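Local coordinates for putative TRAP PERIPLASMIC SOLUTE BINDING PROTEIN (PDB 4PBQ), which binds L-gulonate and probably delivers such sugar acids from the periplasm to a TRAP membrane transporter for uptake, at residues W103-A115 with I224-L236. Numbering follows the deposited sequence.
Sequences WEWPYLFKDNQEA and IIQSNHIFSPGLL. With 2UF (L-gulonate), chain D.
E104 and S232 meet beside the sugar acid: S232 OG gives its hydrogen to E104 OE2 at 2.7 Å, reaching the oxygen on its anti side. With CG lying beside the backbone N (chi1 -78°) and the chain extended beyond it, the glutamate carries its carboxylate past I230 CG2 and the F231 carbonyl to the ligand. There E104 OE1 accepts from O1 of L-gulonate, and E104 OE2 accepts from ligand O2 at 2.6 Å as well as from the serine. R147 also binds S232 OG, making the serine a second-shell link that probably helps fix the carboxylate's rotation.

The tight packing lies around F231. With CG anti to the backbone N (chi1 -178°), the F231 ring is laid against the start of helix 112-119, where A115 CB sits almost squarely over one face, 3.6 Å from the centroid. F109 turns an edge toward F231 in an offset edge-to-face pair, the planes 76° apart. N112 OD1 lies in the F231 ring plane at its edge, 3.7 Å from CE1, while N112 ND2 is held by E273. Farther along, W103 CB rests on P233 CG. One water stitches the backbones together, donating to W103 O and W105 O and accepting from F231 N.

Toward Y107, which is partly exposed, the packing is looser and shared with water: the ring still lies against H229 CA and CB. Y107 N donates to H229 O at 3.1 Å, but the bond is bent, and that carbonyl oxygen stands over the centre of the tyrosine ring. Another water joins Y107 OH to S227 O.

Strand 231-239 and segment 103-115 thus come together beside the ligand-binding cleft of a TRAP-type periplasmic solute-binding protein, with E104 forming part of the L-gulonate pocket.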
ATOM      1  N   TRP A 103       1.039   7.547   6.339  1.00  9.02           N
ATOM      2  CA  TRP A 103       0.985   7.830   4.898  1.00  7.48           C
ATOM      3  C   TRP A 103      -0.377   7.529   4.298  1.00  7.35           C
ATOM      4  O   TRP A 103      -0.683   8.057   3.248  1.00 10.25           O
ATOM      5  CB  TRP A 103       2.074   7.049   4.126  1.00 10.08           C
ATOM      6  CG  TRP A 103       3.366   7.085   4.843  1.00 10.07           C
ATOM      7  CD1 TRP A 103       4.038   6.028   5.402  1.00  8.42           C
ATOM      8  CD2 TRP A 103       4.155   8.252   5.122  1.00 13.03           C
ATOM      9  NE1 TRP A 103       5.185   6.473   6.019  1.00 11.91           N
ATOM     10  CE2 TRP A 103       5.275   7.835   5.854  1.00 12.44           C
ATOM     11  CE3 TRP A 103       4.017   9.615   4.825  1.00  9.48           C
ATOM     12  CZ2 TRP A 103       6.236   8.721   6.294  1.00 12.19           C
ATOM     13  CZ3 TRP A 103       4.993  10.491   5.266  1.00  8.95           C
ATOM     14  CH2 TRP A 103       6.072  10.048   5.991  1.00 12.36           C
ATOM     15  N   GLU A 104      -1.157   6.674   4.966  1.00 10.66           N
ATOM     16  CA  GLU A 104      -2.496   6.298   4.540  1.00  8.71           C
ATOM     17  C   GLU A 104      -3.606   7.132   5.210  1.00  6.63           C
ATOM     18  O   GLU A 104      -4.781   6.851   5.028  1.00  8.07           O
ATOM     19  CB  GLU A 104      -2.730   4.806   4.778  1.00 10.04           C
ATOM     20  CG  GLU A 104      -2.048   3.923   3.699  1.00  7.51           C
ATOM     21  CD  GLU A 104      -2.123   2.423   3.993  1.00  7.32           C
ATOM     22  OE1 GLU A 104      -2.237   2.058   5.191  1.00  7.57           O
ATOM     23  OE2 GLU A 104      -2.134   1.621   3.019  1.00  7.98           O
ATOM     24  N   TRP A 105      -3.256   8.187   5.935  1.00  8.71           N
ATOM     25  CA  TRP A 105      -4.297   9.062   6.456  1.00  7.58           C
ATOM     26  C   TRP A 105      -5.042   9.697   5.273  1.00  9.73           C
ATOM     27  O   TRP A 105      -4.429  10.082   4.274  1.00  9.48           O
ATOM     28  CB  TRP A 105      -3.709  10.105   7.399  1.00  9.91           C
ATOM     29  CG  TRP A 105      -3.237   9.526   8.716  1.00 10.99           C
ATOM     30  CD1 TRP A 105      -3.230   8.206   9.079  1.00 11.15           C
ATOM     31  CD2 TRP A 105      -2.665  10.243   9.804  1.00 10.18           C
ATOM     32  NE1 TRP A 105      -2.698   8.068  10.347  1.00 14.40           N
ATOM     33  CE2 TRP A 105      -2.343   9.304  10.807  1.00 10.94           C
ATOM     34  CE3 TRP A 105      -2.397  11.595  10.038  1.00 13.70           C
ATOM     35  CZ2 TRP A 105      -1.782   9.681  12.022  1.00 14.83           C
ATOM     36  CZ3 TRP A 105      -1.845  11.961  11.249  1.00 13.52           C
ATOM     37  CH2 TRP A 105      -1.550  11.010  12.224  1.00 13.09           C
ATOM     38  N   PRO A 106      -6.374   9.827   5.378  1.00  8.73           N
ATOM     39  CA  PRO A 106      -7.159  10.230   4.193  1.00 13.20           C
ATOM     40  C   PRO A 106      -6.839  11.631   3.681  1.00 11.60           C
ATOM     41  O   PRO A 106      -6.635  12.564   4.463  1.00 13.38           O
ATOM     42  CB  PRO A 106      -8.606  10.136   4.693  1.00 10.66           C
ATOM     43  CG  PRO A 106      -8.545   9.079   5.732  1.00 16.01           C
ATOM     44  CD  PRO A 106      -7.245   9.331   6.454  1.00 13.28           C
ATOM     45  N   TYR A 107      -6.743  11.767   2.364  1.00 10.60           N
ATOM     46  CA  TYR A 107      -6.545  13.069   1.715  1.00 12.92           C
ATOM     47  C   TYR A 107      -5.223  13.782   2.101  1.00 13.92           C
ATOM     48  O   TYR A 107      -5.100  15.005   2.024  1.00 17.51           O
ATOM     49  CB  TYR A 107      -7.810  13.949   1.907  1.00 14.72           C
ATOM     50  CG  TYR A 107      -9.058  13.202   1.470  1.00 12.47           C
ATOM     51  CD1 TYR A 107      -9.286  12.931   0.133  1.00 10.70           C
ATOM     52  CD2 TYR A 107      -9.978  12.725   2.397  1.00 12.04           C
ATOM     53  CE1 TYR A 107     -10.395  12.186  -0.297  1.00 11.12           C
ATOM     54  CE2 TYR A 107     -11.079  11.985   1.994  1.00 11.45           C
ATOM     55  CZ  TYR A 107     -11.309  11.731   0.647  1.00 12.14           C
ATOM     56  OH  TYR A 107     -12.414  11.017   0.237  1.00 15.11           O
ATOM     57  N   LEU A 108      -4.219  12.990   2.466  1.00 10.97           N
ATOM     58  CA  LEU A 108      -2.907  13.519   2.799  1.00 15.89           C
ATOM     59  C   LEU A 108      -2.180  14.039   1.555  1.00 15.39           C
ATOM     60  O   LEU A 108      -1.485  15.056   1.627  1.00 16.31           O
ATOM     61  CB  LEU A 108      -2.072  12.435   3.489  1.00 14.19           C
ATOM     62  CG  LEU A 108      -0.802  12.871   4.210  1.00 16.49           C
ATOM     63  CD1 LEU A 108      -1.106  13.829   5.353  1.00 19.57           C
ATOM     64  CD2 LEU A 108      -0.077  11.623   4.711  1.00 14.00           C
ATOM     65  N   PHE A 109      -2.361  13.353   0.422  1.00 14.06           N
ATOM     66  CA  PHE A 109      -1.659  13.673  -0.827  1.00 11.21           C
ATOM     67  C   PHE A 109      -2.616  13.967  -1.969  1.00 16.33           C
ATOM     68  O   PHE A 109      -3.564  13.216  -2.161  1.00 16.55           O
ATOM     69  CB  PHE A 109      -0.803  12.493  -1.282  1.00  9.50           C
ATOM     70  CG  PHE A 109       0.165  11.999  -0.263  1.00 11.35           C
ATOM     71  CD1 PHE A 109       0.966  12.870   0.463  1.00 11.80           C
ATOM     72  CD2 PHE A 109       0.311  10.643  -0.057  1.00 13.34           C
ATOM     73  CE1 PHE A 109       1.872  12.397   1.392  1.00 14.13           C
ATOM     74  CE2 PHE A 109       1.230  10.157   0.878  1.00 14.52           C
ATOM     75  CZ  PHE A 109       2.007  11.033   1.598  1.00 12.23           C
ATOM     76  N   LYS A 110      -2.316  15.007  -2.763  1.00 16.41           N
ATOM     77  CA  LYS A 110      -3.211  15.457  -3.846  1.00 17.60           C
ATOM     78  C   LYS A 110      -3.158  14.606  -5.119  1.00 17.04           C
ATOM     79  O   LYS A 110      -4.148  14.523  -5.851  1.00 17.61           O
ATOM     80  CB  LYS A 110      -2.962  16.941  -4.184  1.00 14.94           C
ATOM     81  CG  LYS A 110      -1.798  17.221  -5.133  1.00 16.38           C
ATOM     82  CD  LYS A 110      -1.598  18.741  -5.335  1.00 22.81           C
ATOM     83  CE  LYS A 110      -0.893  19.047  -6.655  1.00 28.08           C
ATOM     84  NZ  LYS A 110       0.551  19.282  -6.481  1.00 40.26           N
ATOM     85  N   ASP A 111      -2.012  13.963  -5.361  1.00 15.95           N
ATOM     86  CA  ASP A 111      -1.814  13.130  -6.540  1.00 16.97           C
ATOM     87  C   ASP A 111      -0.562  12.264  -6.371  1.00 10.96           C
ATOM     88  O   ASP A 111       0.137  12.368  -5.359  1.00 11.85           O
ATOM     89  CB  ASP A 111      -1.751  13.976  -7.828  1.00 19.17           C
ATOM     90  CG  ASP A 111      -0.691  15.076  -7.790  1.00 20.40           C
ATOM     91  OD1 ASP A 111       0.397  14.889  -7.201  1.00 17.56           O
ATOM     92  OD2 ASP A 111      -0.945  16.151  -8.392  1.00 21.93           O
ATOM     93  N   ASN A 112      -0.304  11.405  -7.347  1.00 12.87           N
ATOM     94  CA  ASN A 112       0.824  10.477  -7.270  1.00 14.14           C
ATOM     95  C   ASN A 112       2.169  11.199  -7.104  1.00 11.09           C
ATOM     96  O   ASN A 112       3.005  10.790  -6.291  1.00 12.14           O
ATOM     97  CB  ASN A 112       0.906   9.602  -8.516  1.00 12.01           C
ATOM     98  CG  ASN A 112      -0.224   8.597  -8.613  1.00 10.13           C
ATOM     99  OD1 ASN A 112      -0.737   8.108  -7.603  1.00 10.61           O
ATOM    100  ND2 ASN A 112      -0.602   8.262  -9.837  1.00 11.67           N
ATOM    101  N   GLN A 113       2.377  12.266  -7.877  1.00 12.01           N
ATOM    102  CA  GLN A 113       3.650  12.966  -7.821  1.00 14.35           C
ATOM    103  C   GLN A 113       3.876  13.599  -6.440  1.00 14.03           C
ATOM    104  O   GLN A 113       4.990  13.596  -5.938  1.00 15.46           O
ATOM    105  CB  GLN A 113       3.783  13.977  -8.967  1.00 24.01           C
ATOM    106  CG  GLN A 113       4.257  13.329 -10.282  1.00 34.53           C
ATOM    107  CD  GLN A 113       5.697  12.770 -10.206  1.00 42.54           C
ATOM    108  OE1 GLN A 113       6.588  13.385  -9.610  1.00 48.09           O
ATOM    109  NE2 GLN A 113       5.918  11.600 -10.811  1.00 46.32           N
ATOM    110  N   GLU A 114       2.822  14.115  -5.813  1.00 11.63           N
ATOM    111  CA  GLU A 114       2.982  14.679  -4.468  1.00 16.92           C
ATOM    112  C   GLU A 114       3.263  13.589  -3.418  1.00 14.74           C
ATOM    113  O   GLU A 114       4.073  13.795  -2.505  1.00 11.42           O
ATOM    114  CB  GLU A 114       1.748  15.500  -4.062  1.00 14.73           C
ATOM    115  CG  GLU A 114       1.829  16.078  -2.642  1.00 12.73           C
ATOM    116  CD  GLU A 114       0.767  17.118  -2.398  1.00 15.27           C
ATOM    117  OE1 GLU A 114       0.988  18.288  -2.809  1.00 18.01           O
ATOM    118  OE2 GLU A 114      -0.293  16.774  -1.822  1.00 15.78           O
ATOM    119  N   ALA A 115       2.602  12.434  -3.546  1.00 11.87           N
ATOM    120  CA  ALA A 115       2.871  11.320  -2.655  1.00 10.87           C
ATOM    121  C   ALA A 115       4.345  10.932  -2.757  1.00 11.60           C
ATOM    122  O   ALA A 115       5.004  10.699  -1.738  1.00 10.95           O
ATOM    123  CB  ALA A 115       1.969  10.124  -2.976  1.00 11.27           C
ATOM    124  N   ILE A 224     -16.947   0.862  -9.949  1.00 12.01           N
ATOM    125  CA  ILE A 224     -15.712   1.356  -9.361  1.00 13.11           C
ATOM    126  C   ILE A 224     -15.869   2.837  -9.173  1.00 15.05           C
ATOM    127  O   ILE A 224     -16.121   3.585 -10.119  1.00 16.20           O
ATOM    128  CB  ILE A 224     -14.478   1.030 -10.236  1.00 14.96           C
ATOM    129  CG1 ILE A 224     -14.342  -0.480 -10.405  1.00 15.92           C
ATOM    130  CG2 ILE A 224     -13.225   1.605  -9.602  1.00 21.39           C
ATOM    131  CD1 ILE A 224     -13.236  -0.911 -11.353  1.00 18.54           C
ATOM    132  N   ILE A 225     -15.783   3.258  -7.929  1.00 11.81           N
ATOM    133  CA  ILE A 225     -15.994   4.647  -7.583  1.00 12.04           C
ATOM    134  C   ILE A 225     -14.651   5.298  -7.234  1.00 12.76           C
ATOM    135  O   ILE A 225     -13.976   4.894  -6.269  1.00 11.71           O
ATOM    136  CB  ILE A 225     -16.993   4.743  -6.427  1.00 16.30           C
ATOM    137  CG1 ILE A 225     -18.326   4.049  -6.807  1.00 22.17           C
ATOM    138  CG2 ILE A 225     -17.205   6.193  -6.049  1.00 17.95           C
ATOM    139  CD1 ILE A 225     -18.439   2.534  -6.424  1.00 16.05           C
ATOM    140  N   GLN A 226     -14.273   6.306  -8.017  1.00 11.41           N
ATOM    141  CA  GLN A 226     -12.941   6.901  -7.923  1.00 10.86           C
ATOM    142  C   GLN A 226     -12.768   7.874  -6.760  1.00 12.87           C
ATOM    143  O   GLN A 226     -12.502   9.057  -6.936  1.00 12.56           O
ATOM    144  CB  GLN A 226     -12.584   7.582  -9.224  1.00 11.84           C
ATOM    145  CG  GLN A 226     -11.134   7.899  -9.377  1.00 18.43           C
ATOM    146  CD  GLN A 226     -10.866   8.498 -10.738  1.00 28.97           C
ATOM    147  OE1 GLN A 226     -10.658   9.709 -10.870  1.00 34.18           O
ATOM    148  NE2 GLN A 226     -10.919   7.657 -11.769  1.00 19.36           N
ATOM    149  N   SER A 227     -12.897   7.339  -5.566  1.00 10.15           N
ATOM    150  CA  SER A 227     -12.794   8.122  -4.347  1.00 10.16           C
ATOM    151  C   SER A 227     -11.392   8.650  -4.066  1.00 10.16           C
ATOM    152  O   SER A 227     -11.232   9.781  -3.630  1.00 11.62           O
ATOM    153  CB  SER A 227     -13.298   7.290  -3.171  1.00  7.50           C
ATOM    154  OG  SER A 227     -12.711   5.993  -3.130  1.00 11.15           O
ATOM    155  N   ASN A 228     -10.374   7.835  -4.333  1.00  9.02           N
ATOM    156  CA  ASN A 228      -8.992   8.189  -4.034  1.00  8.75           C
ATOM    157  C   ASN A 228      -8.870   8.715  -2.603  1.00  7.24           C
ATOM    158  O   ASN A 228      -8.220   9.730  -2.352  1.00 10.95           O
ATOM    159  CB  ASN A 228      -8.445   9.194  -5.043  1.00  8.59           C
ATOM    160  CG  ASN A 228      -8.378   8.628  -6.451  1.00 15.17           C
ATOM    161  OD1 ASN A 228      -8.316   7.422  -6.618  1.00 11.62           O
ATOM    162  ND2 ASN A 228      -8.367   9.494  -7.459  1.00 17.27           N
ATOM    163  N   HIS A 229      -9.534   8.020  -1.680  1.00  9.08           N
ATOM    164  CA  HIS A 229      -9.603   8.465  -0.289  1.00  9.27           C
ATOM    165  C   HIS A 229      -8.298   8.356   0.500  1.00  7.93           C
ATOM    166  O   HIS A 229      -8.062   9.124   1.423  1.00 10.68           O
ATOM    167  CB  HIS A 229     -10.729   7.722   0.430  1.00  8.29           C
ATOM    168  CG  HIS A 229     -10.687   6.230   0.264  1.00  7.56           C
ATOM    169  ND1 HIS A 229     -11.164   5.591  -0.860  1.00  8.14           N
ATOM    170  CD2 HIS A 229     -10.210   5.255   1.074  1.00  9.99           C
ATOM    171  CE1 HIS A 229     -10.980   4.285  -0.737  1.00  7.66           C
ATOM    172  NE2 HIS A 229     -10.418   4.053   0.439  1.00  8.34           N
ATOM    173  N   ILE A 230      -7.460   7.381   0.128  1.00  7.99           N
ATOM    174  CA  ILE A 230      -6.263   7.008   0.880  1.00  7.18           C
ATOM    175  C   ILE A 230      -5.190   6.616  -0.142  1.00  7.37           C
ATOM    176  O   ILE A 230      -5.530   6.011  -1.179  1.00  7.50           O
ATOM    177  CB  ILE A 230      -6.548   5.837   1.850  1.00  8.77           C
ATOM    178  CG1 ILE A 230      -7.336   6.336   3.077  1.00  7.73           C
ATOM    179  CG2 ILE A 230      -5.242   5.096   2.257  1.00  8.26           C
ATOM    180  CD1 ILE A 230      -7.772   5.232   4.061  1.00  7.63           C
ATOM    181  N   PHE A 231      -3.937   6.992   0.112  1.00  6.48           N
ATOM    182  CA  PHE A 231      -2.820   6.592  -0.756  1.00  6.57           C
ATOM    183  C   PHE A 231      -2.052   5.473  -0.080  1.00  8.60           C
ATOM    184  O   PHE A 231      -1.629   5.616   1.055  1.00  8.46           O
ATOM    185  CB  PHE A 231      -1.842   7.744  -1.030  1.00  9.00           C
ATOM    186  CG  PHE A 231      -0.718   7.339  -1.961  1.00  9.45           C
ATOM    187  CD1 PHE A 231      -0.873   7.410  -3.343  1.00  9.54           C
ATOM    188  CD2 PHE A 231       0.446   6.796  -1.456  1.00 10.83           C
ATOM    189  CE1 PHE A 231       0.164   6.984  -4.199  1.00  9.07           C
ATOM    190  CE2 PHE A 231       1.480   6.374  -2.312  1.00  9.59           C
ATOM    191  CZ  PHE A 231       1.323   6.461  -3.673  1.00 10.36           C
ATOM    192  N   SER A 232      -1.840   4.363  -0.783  1.00  8.20           N
ATOM    193  CA  SER A 232      -1.128   3.217  -0.225  1.00  6.10           C
ATOM    194  C   SER A 232       0.270   3.053  -0.827  1.00  8.16           C
ATOM    195  O   SER A 232       0.403   2.712  -2.003  1.00  8.37           O
ATOM    196  CB  SER A 232      -1.939   1.966  -0.486  1.00  6.28           C
ATOM    197  OG  SER A 232      -3.015   1.822   0.427  1.00  7.27           O
ATOM    198  N   PRO A 233       1.306   3.281  -0.024  1.00  8.95           N
ATOM    199  CA  PRO A 233       2.671   2.956  -0.462  1.00  6.01           C
ATOM    200  C   PRO A 233       2.950   1.472  -0.307  1.00  7.53           C
ATOM    201  O   PRO A 233       2.329   0.815   0.527  1.00  9.63           O
ATOM    202  CB  PRO A 233       3.543   3.711   0.523  1.00 10.06           C
ATOM    203  CG  PRO A 233       2.656   4.331   1.501  1.00 18.32           C
ATOM    204  CD  PRO A 233       1.301   3.771   1.360  1.00  9.73           C
ATOM    205  N   GLY A 234       3.882   0.972  -1.106  1.00  6.15           N
ATOM    206  CA  GLY A 234       4.419  -0.370  -0.940  1.00  6.01           C
ATOM    207  C   GLY A 234       5.868  -0.270  -0.473  1.00  7.85           C
ATOM    208  O   GLY A 234       6.737   0.246  -1.190  1.00  8.76           O
ATOM    209  N   LEU A 235       6.126  -0.737   0.745  1.00  7.08           N
ATOM    210  CA  LEU A 235       7.429  -0.590   1.382  1.00  5.75           C
ATOM    211  C   LEU A 235       8.319  -1.782   1.066  1.00  5.63           C
ATOM    212  O   LEU A 235       7.975  -2.911   1.389  1.00  7.20           O
ATOM    213  CB  LEU A 235       7.261  -0.473   2.903  1.00  7.83           C
ATOM    214  CG  LEU A 235       6.866   0.889   3.493  1.00 13.27           C
ATOM    215  CD1 LEU A 235       5.803   1.567   2.758  1.00 18.11           C
ATOM    216  CD2 LEU A 235       6.471   0.637   4.978  1.00 12.88           C
ATOM    217  N   LEU A 236       9.470  -1.524   0.455  1.00  6.93           N
ATOM    218  CA  LEU A 236      10.459  -2.575   0.221  1.00  6.73           C
ATOM    219  C   LEU A 236      11.356  -2.636   1.425  1.00  6.60           C
ATOM    220  O   LEU A 236      12.011  -1.648   1.774  1.00  8.50           O
ATOM    221  CB  LEU A 236      11.307  -2.235  -0.998  1.00  7.08           C
ATOM    222  CG  LEU A 236      12.454  -3.183  -1.308  1.00  7.23           C
ATOM    223  CD1 LEU A 236      11.956  -4.604  -1.538  1.00  9.61           C
ATOM    224  CD2 LEU A 236      13.157  -2.667  -2.554  1.00 11.92           C
TER
HETATM  225  O6A 2UF D 401      -5.120  -5.964   1.852  1.00  6.48           O
HETATM  226  C6  2UF D 401      -5.206  -4.799   1.438  1.00 10.19           C
HETATM  227  O6B 2UF D 401      -6.245  -4.246   1.050  1.00  8.56           O
HETATM  228  C5  2UF D 401      -3.891  -3.997   1.352  1.00  8.06           C
HETATM  229  O5  2UF D 401      -4.015  -3.043   0.320  1.00  5.42           O
HETATM  230  C4  2UF D 401      -3.593  -3.282   2.690  1.00  8.76           C
HETATM  231  O4  2UF D 401      -3.343  -4.256   3.716  1.00  6.81           O
HETATM  232  C3  2UF D 401      -2.383  -2.338   2.520  1.00  5.48           C
HETATM  233  O3  2UF D 401      -1.230  -3.003   1.899  1.00  5.86           O
HETATM  234  C2  2UF D 401      -1.938  -1.750   3.870  1.00  6.75           C
HETATM  235  O2  2UF D 401      -1.087  -0.672   3.529  1.00  6.20           O
HETATM  236  C1  2UF D 401      -3.138  -1.162   4.674  1.00  4.97           C
HETATM  237  O1  2UF D 401      -2.599  -0.497   5.828  1.00  6.69           O
HETATM  238  O   HOH W   1      -3.149   8.773   2.271  1.00  9.56           O
HETATM  239  O   HOH W   2      -6.250  10.844  -0.625  1.00 10.24           O
HETATM  240  O   HOH W   3     -12.878  11.697  -2.304  1.00 24.09           O